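Local coordinates for protein amine oxidase (Emericella nidulans, PDB 3PGB) that probably oxidises primary amines to aldehydes, using a copper ion and a topaquinone cofactor formed from one of its own tyrosines, at residues 60-65 against 344-349; 353-358 against 366-371. One frame throughout, in Å; residues are numbered along the deposited sequence. Where two conformers were deposited one is given.

Contact 1: residues 60-65 against 344-349; sequences IKAPKE and RKYVTW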
loop_
_atom_site.group_PDB
_atom_site.type_symbol
_atom_site.label_atom_id
_atom_site.label_comp_id
_atom_site.label_asym_id
_atom_site.label_seq_id
_atom_site.Cartn_x
_atom_site.Cartn_y
_atom_site.Cartn_z
ATOM N N ILE A 60 0.540 5.711 -33.530
ATOM C CA ILE A 60 1.488 6.795 -33.731
ATOM C C ILE A 60 2.855 6.241 -34.120
ATOM O O ILE A 60 3.090 5.030 -34.067
ATOM C CB ILE A 60 1.614 7.684 -32.477
ATOM C CG1 ILE A 60 2.055 6.863 -31.260
ATOM C CG2 ILE A 60 0.291 8.382 -32.187
ATOM C CD1 ILE A 60 2.686 7.710 -30.178
ATOM N N LYS A 61 3.751 7.139 -34.524
ATOM C CA LYS A 61 5.137 6.768 -34.777
ATOM C C LYS A 61 6.059 7.471 -33.788
ATOM O O LYS A 61 6.067 8.704 -33.694
ATOM C CB LYS A 61 5.522 7.045 -36.234
ATOM C CG LYS A 61 5.040 5.923 -37.169
ATOM C CD LYS A 61 5.471 6.104 -38.624
ATOM C CE LYS A 61 4.903 4.978 -39.500
ATOM N NZ LYS A 61 5.404 5.020 -40.911
ATOM N N ALA A 62 6.823 6.675 -33.040
ATOM C CA ALA A 62 7.760 7.203 -32.047
ATOM C C ALA A 62 8.724 8.174 -32.716
ATOM O O ALA A 62 9.099 7.963 -33.871
ATOM C CB ALA A 62 8.530 6.070 -31.385
ATOM N N PRO A 63 9.120 9.247 -32.004
ATOM C CA PRO A 63 10.033 10.242 -32.591
ATOM C C PRO A 63 11.424 9.698 -32.929
ATOM O O PRO A 63 12.098 10.243 -33.802
ATOM C CB PRO A 63 10.128 11.326 -31.504
ATOM C CG PRO A 63 9.710 10.665 -30.261
ATOM C CD PRO A 63 8.709 9.622 -30.640
ATOM N N LYS A 64 11.841 8.638 -32.245
ATOM C CA LYS A 64 13.143 8.021 -32.474
ATOM C C LYS A 64 12.999 6.508 -32.579
ATOM O O LYS A 64 11.983 5.953 -32.163
ATOM C CB LYS A 64 14.070 8.360 -31.311
ATOM C CG LYS A 64 14.296 9.844 -31.108
ATOM C CD LYS A 64 15.169 10.440 -32.217
ATOM C CE LYS A 64 15.338 11.945 -32.036
ATOM N NZ LYS A 64 16.143 12.560 -33.125
ATOM N N GLU A 65 14.005 5.845 -33.150
ATOM C CA GLU A 65 14.011 4.386 -33.148
ATOM C C GLU A 65 14.161 3.889 -31.712
ATOM O O GLU A 65 14.665 4.601 -30.841
ATOM C CB GLU A 65 15.119 3.827 -34.045
ATOM C CG GLU A 65 14.798 3.909 -35.538
ATOM C CD GLU A 65 13.658 2.986 -35.955
ATOM O OE1 GLU A 65 13.303 2.073 -35.171
ATOM O OE2 GLU A 65 13.123 3.171 -37.071
ATOM N N ARG A 344 7.896 0.130 -32.933
ATOM C CA ARG A 344 8.922 0.684 -32.043
ATOM C C ARG A 344 8.627 0.485 -30.552
ATOM O O ARG A 344 9.365 0.995 -29.712
ATOM C CB ARG A 344 9.151 2.169 -32.346
ATOM C CG ARG A 344 9.605 2.412 -33.776
ATOM C CD ARG A 344 10.079 3.830 -34.007
ATOM N NE ARG A 344 10.577 4.016 -35.371
ATOM C CZ ARG A 344 10.984 5.180 -35.882
ATOM N NH1 ARG A 344 10.957 6.294 -35.151
ATOM N NH2 ARG A 344 11.422 5.236 -37.137
ATOM N N LYS A 345 7.566 -0.260 -30.228
ATOM C CA LYS A 345 7.243 -0.608 -28.840
ATOM C C LYS A 345 7.258 0.640 -27.950
ATOM O O LYS A 345 7.944 0.698 -26.929
ATOM C CB LYS A 345 8.229 -1.668 -28.326
ATOM C CG LYS A 345 8.282 -2.955 -29.183
ATOM C CD LYS A 345 7.162 -3.916 -28.794
ATOM C CE LYS A 345 7.003 -5.076 -29.795
ATOM N NZ LYS A 345 5.982 -6.084 -29.324
ATOM N N TYR A 346 6.498 1.642 -28.366
ATOM C CA TYR A 346 6.517 2.957 -27.752
ATOM C C TYR A 346 5.091 3.300 -27.354
ATOM O O TYR A 346 4.161 2.990 -28.087
ATOM C CB TYR A 346 7.073 3.966 -28.763
ATOM C CG TYR A 346 7.008 5.415 -28.358
ATOM C CD1 TYR A 346 7.860 5.920 -27.388
ATOM C CD2 TYR A 346 6.109 6.291 -28.969
ATOM C CE1 TYR A 346 7.814 7.262 -27.017
ATOM C CE2 TYR A 346 6.057 7.637 -28.610
ATOM C CZ TYR A 346 6.913 8.112 -27.631
ATOM O OH TYR A 346 6.879 9.435 -27.264
ATOM N N VAL A 347 4.930 3.934 -26.196
ATOM C CA VAL A 347 3.618 4.193 -25.623
ATOM C C VAL A 347 3.519 5.647 -25.191
ATOM O O VAL A 347 4.471 6.187 -24.629
ATOM C CB VAL A 347 3.391 3.305 -24.385
ATOM C CG1 VAL A 347 2.047 3.616 -23.716
ATOM C CG2 VAL A 347 3.491 1.831 -24.765
ATOM N N THR A 348 2.375 6.277 -25.451
ATOM C CA THR A 348 2.054 7.558 -24.815
ATOM C C THR A 348 0.678 7.488 -24.165
ATOM O O THR A 348 -0.263 6.949 -24.741
ATOM C CB THR A 348 2.118 8.775 -25.790
ATOM O OG1 THR A 348 0.901 8.883 -26.539
ATOM C CG2 THR A 348 3.308 8.667 -26.742
ATOM N N TRP A 349 0.583 8.025 -22.952
ATOM C CA TRP A 349 -0.676 8.124 -22.225
ATOM C C TRP A 349 -0.741 9.499 -21.561
ATOM O O TRP A 349 0.063 9.813 -20.688
ATOM C CB TRP A 349 -0.793 7.001 -21.184
ATOM C CG TRP A 349 -1.965 7.152 -20.231
ATOM C CD1 TRP A 349 -3.265 6.839 -20.478
ATOM C CD2 TRP A 349 -1.923 7.653 -18.888
ATOM N NE1 TRP A 349 -4.040 7.114 -19.374
ATOM C CE2 TRP A 349 -3.237 7.613 -18.384
ATOM C CE3 TRP A 349 -0.898 8.129 -18.061
ATOM C CZ2 TRP A 349 -3.557 8.036 -17.096
ATOM C CZ3 TRP A 349 -1.218 8.550 -16.780
ATOM C CH2 TRP A 349 -2.537 8.496 -16.308
#
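Ala62 faces Tyr346 with their CA atoms 6.2 Å apart, where the irregular chain 60-65 runs alongside strand 346-349 and the turn before it, in roughly the opposite direction. No clear backbone hydrogen bond joins the two segments, so side chains carry the contact. Tyr346 CG, anti to the backbone N (chi1 173°), carries its ring toward 60-65, and the CB of Ala62 sits over one face as a CH-pi contact, 3.8 Å from the ring centroid and nearer the CG–CD2 side. Ile60 comes to the edge of the same ring, its CD1 3.7 Å from Tyr346 CE2, and the same methyl meets CG2 of Thr348 tip to tip. Pro63 adds its CD near the phenol end, 3.8 Å from Tyr346 CZ.

Beyond this apolar patch, Arg344, extended from CG to NE, reaches toward the backbone of 62-65. Its NH1 lies 2.8 Å from Ala62 O and 3.2 Å from Lys64 O. The bend of Glu65 at chi2 (-68°) sets CD over a guanidinium face; OE2 lies 2.7 Å from Arg344 NH2, a salt bridge. This is not a flat, two-pronged pairing: carboxylate and guanidinium planes stand 53° apart. Glu65 was modelled in two conformers, so the bridge is doubtful as a permanent feature.

Asp341 ties both sides together, accepting hydrogen bonds from the backbone N of Ala62 through OD2 and of Arg344 through OD1. Lys345 and Tyr346 both face Asp341 on the neighbouring strand 339-341, the signature of a G1 beta bulge, and the segment near the N-terminus packs over this bulged start of strand 346-349 in the enzyme domain.

Contact 2: residues 353-358 against 366-371; sequences SFYIAF and LFDIKY
Tyr355 and Phe367 form a hydrogen-bonded pair in an antiparallel beta hairpin, strands 352-359 and 363-371, broken by a beta bulge. Tyr355 N gives Phe367 O a nearly straight bond, 2.9 Å long with 175° at the hydrogen, and Phe367 N returns one to Tyr355 O. Ser353 and Lys370 make a second such pair, but the register shifts by one residue between the two pairs as the chain turns a corner at Asp368.

The tight packing is apolar. On the sheet face bearing Tyr355 and Phe367, Ala357 CB meets the ring edge at Phe367 CE1, 3.5 Å away, the closest apolar side-chain pair. Leu366 points to the opposite face, its CD2 over the Phe354 ring near the rim; Phe354 CB meets Ile369 CG1 at 3.8 Å.

Lys370 marks the looser, partly exposed end: its CB lies 3.6 Å from Ser353 OG, but its amine leads away. One ordered water links Tyr355 and Asp368. Tyr355 OH also hydrogen-bonds to Lys64 O, and Asp368 OD2 is held by a salt bridge to Arg375, whereas Asp368 OD1 accepts a 3.2 Å hydrogen bond from the water's O.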
loop_
_atom_site.group_PDB
_atom_site.type_symbol
_atom_site.label_atom_id
_atom_site.label_comp_id
_atom_site.label_asym_id
_atom_site.label_seq_id
_atom_site.Cartn_x
_atom_site.Cartn_y
_atom_site.Cartn_z
ATOM N N SER A 353 5.066 9.393 -21.607
ATOM C CA SER A 353 5.516 8.564 -22.726
ATOM C C SER A 353 6.714 7.746 -22.294
ATOM O O SER A 353 7.440 8.147 -21.377
ATOM C CB SER A 353 5.879 9.419 -23.945
ATOM O OG SER A 353 7.032 10.207 -23.702
ATOM N N PHE A 354 6.922 6.604 -22.947
ATOM C CA PHE A 354 8.080 5.764 -22.659
ATOM C C PHE A 354 8.273 4.697 -23.725
ATOM O O PHE A 354 7.353 4.408 -24.494
ATOM C CB PHE A 354 7.936 5.102 -21.285
ATOM C CG PHE A 354 6.711 4.241 -21.143
ATOM C CD1 PHE A 354 5.541 4.762 -20.633
ATOM C CD2 PHE A 354 6.736 2.906 -21.523
ATOM C CE1 PHE A 354 4.412 3.973 -20.499
ATOM C CE2 PHE A 354 5.607 2.106 -21.396
ATOM C CZ PHE A 354 4.444 2.640 -20.878
ATOM N N TYR A 355 9.472 4.117 -23.756
ATOM C CA TYR A 355 9.775 2.980 -24.626
ATOM C C TYR A 355 9.806 1.697 -23.810
ATOM O O TYR A 355 10.243 1.693 -22.664
ATOM C CB TYR A 355 11.133 3.156 -25.309
ATOM C CG TYR A 355 11.194 4.254 -26.350
ATOM C CD1 TYR A 355 11.282 5.585 -25.975
ATOM C CD2 TYR A 355 11.191 3.957 -27.702
ATOM C CE1 TYR A 355 11.357 6.600 -26.919
ATOM C CE2 TYR A 355 11.262 4.962 -28.663
ATOM C CZ TYR A 355 11.347 6.284 -28.267
ATOM O OH TYR A 355 11.413 7.285 -29.219
ATOM N N ILE A 356 9.353 0.612 -24.419
ATOM C CA ILE A 356 9.383 -0.714 -23.818
ATOM C C ILE A 356 10.622 -1.460 -24.311
ATOM O O ILE A 356 10.949 -1.431 -25.497
ATOM C CB ILE A 356 8.108 -1.507 -24.196
ATOM C CG1 ILE A 356 6.877 -0.858 -23.556
ATOM C CG2 ILE A 356 8.205 -2.972 -23.785
ATOM C CD1 ILE A 356 5.562 -1.435 -24.065
ATOM N N ALA A 357 11.320 -2.106 -23.383
ATOM C CA ALA A 357 12.439 -2.987 -23.709
ATOM C C ALA A 357 12.227 -4.320 -23.017
ATOM O O ALA A 357 11.470 -4.407 -22.053
ATOM C CB ALA A 357 13.745 -2.365 -23.280
ATOM N N PHE A 358 12.890 -5.360 -23.511
ATOM C CA PHE A 358 12.683 -6.705 -22.981
ATOM C C PHE A 358 13.872 -7.619 -23.250
ATOM O O PHE A 358 14.286 -7.769 -24.395
ATOM C CB PHE A 358 11.425 -7.310 -23.607
ATOM C CG PHE A 358 10.891 -8.500 -22.869
ATOM C CD1 PHE A 358 11.277 -9.783 -23.219
ATOM C CD2 PHE A 358 9.992 -8.336 -21.833
ATOM C CE1 PHE A 358 10.778 -10.886 -22.538
ATOM C CE2 PHE A 358 9.489 -9.429 -21.149
ATOM C CZ PHE A 358 9.876 -10.705 -21.505
ATOM N N LEU A 366 11.787 -0.233 -18.889
ATOM C CA LEU A 366 11.292 1.015 -19.486
ATOM C C LEU A 366 12.446 1.986 -19.710
ATOM O O LEU A 366 13.338 2.102 -18.868
ATOM C CB LEU A 366 10.244 1.680 -18.585
ATOM C CG LEU A 366 8.860 1.034 -18.518
ATOM C CD1 LEU A 366 8.931 -0.351 -17.905
ATOM C CD2 LEU A 366 7.900 1.914 -17.727
ATOM N N PHE A 367 12.415 2.690 -20.839
ATOM C CA PHE A 367 13.438 3.676 -21.177
ATOM C C PHE A 367 12.819 5.008 -21.587
ATOM O O PHE A 367 11.711 5.062 -22.103
ATOM C CB PHE A 367 14.317 3.164 -22.317
ATOM C CG PHE A 367 15.289 2.102 -21.903
ATOM C CD1 PHE A 367 14.944 0.759 -21.964
ATOM C CD2 PHE A 367 16.555 2.444 -21.453
ATOM C CE1 PHE A 367 15.850 -0.222 -21.579
ATOM C CE2 PHE A 367 17.464 1.468 -21.066
ATOM C CZ PHE A 367 17.117 0.139 -21.129
ATOM N N ASP A 368 13.564 6.080 -21.364
ATOM C CA ASP A 368 13.169 7.421 -21.768
ATOM C C ASP A 368 11.745 7.749 -21.320
ATOM O O ASP A 368 10.929 8.209 -22.116
ATOM C CB ASP A 368 13.327 7.574 -23.289
ATOM C CG ASP A 368 13.311 9.036 -23.757
ATOM O OD1 ASP A 368 13.051 9.254 -24.960
ATOM O OD2 ASP A 368 13.563 9.956 -22.949
ATOM N N ILE A 369 11.454 7.501 -20.044
ATOM C CA ILE A 369 10.165 7.859 -19.466
ATOM C C ILE A 369 10.108 9.382 -19.359
ATOM O O ILE A 369 10.898 9.969 -18.628
ATOM C CB ILE A 369 9.952 7.215 -18.055
ATOM C CG1 ILE A 369 9.945 5.684 -18.155
ATOM C CG2 ILE A 369 8.656 7.698 -17.430
ATOM C CD1 ILE A 369 9.746 4.974 -16.839
ATOM N N LYS A 370 9.194 10.013 -20.095
ATOM C CA LYS A 370 9.053 11.477 -20.072
ATOM C C LYS A 370 7.716 11.899 -19.463
ATOM O O LYS A 370 6.751 11.147 -19.505
ATOM C CB LYS A 370 9.186 12.073 -21.485
ATOM C CG LYS A 370 10.481 11.686 -22.225
ATOM C CD LYS A 370 10.563 12.244 -23.650
ATOM C CE LYS A 370 10.763 13.754 -23.650
ATOM N NZ LYS A 370 10.826 14.354 -25.021
ATOM N N TYR A 371 7.682 13.102 -18.890
ATOM C CA TYR A 371 6.459 13.690 -18.345
ATOM C C TYR A 371 6.356 15.146 -18.798
ATOM O O TYR A 371 7.298 15.919 -18.615
ATOM C CB TYR A 371 6.467 13.625 -16.819
ATOM C CG TYR A 371 5.167 14.081 -16.184
ATOM C CD1 TYR A 371 5.084 15.287 -15.492
ATOM C CD2 TYR A 371 4.016 13.316 -16.300
ATOM C CE1 TYR A 371 3.888 15.706 -14.917
ATOM C CE2 TYR A 371 2.821 13.727 -15.727
ATOM C CZ TYR A 371 2.765 14.919 -15.038
ATOM O OH TYR A 371 1.579 15.314 -14.482
HETATM O O HOH W 1 11.847 9.630 -27.929
#

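In the fold
The two contacts lie side by side, centres about 9 Å apart, on the same side of the chain's centre and within one run of beta structure. Strand 346-349 of contact 1 leads through a short turn into strand 352-359 of contact 2, pairing with it antiparallel through probable hydrogen bonds Lys345 O to Ile356 N and Val347 N to Phe354 O. Strand 363-371 then continues the meander toward 374-389, which pairs with the strand carrying copper ligands His532 and His534. Contact 1 joins segments 279 positions apart; contact 2 closes later along the chain, between consecutive strands. Contact 1 thus joins the early chain to the enzyme domain's beta structure, whereas contact 2 lies within it.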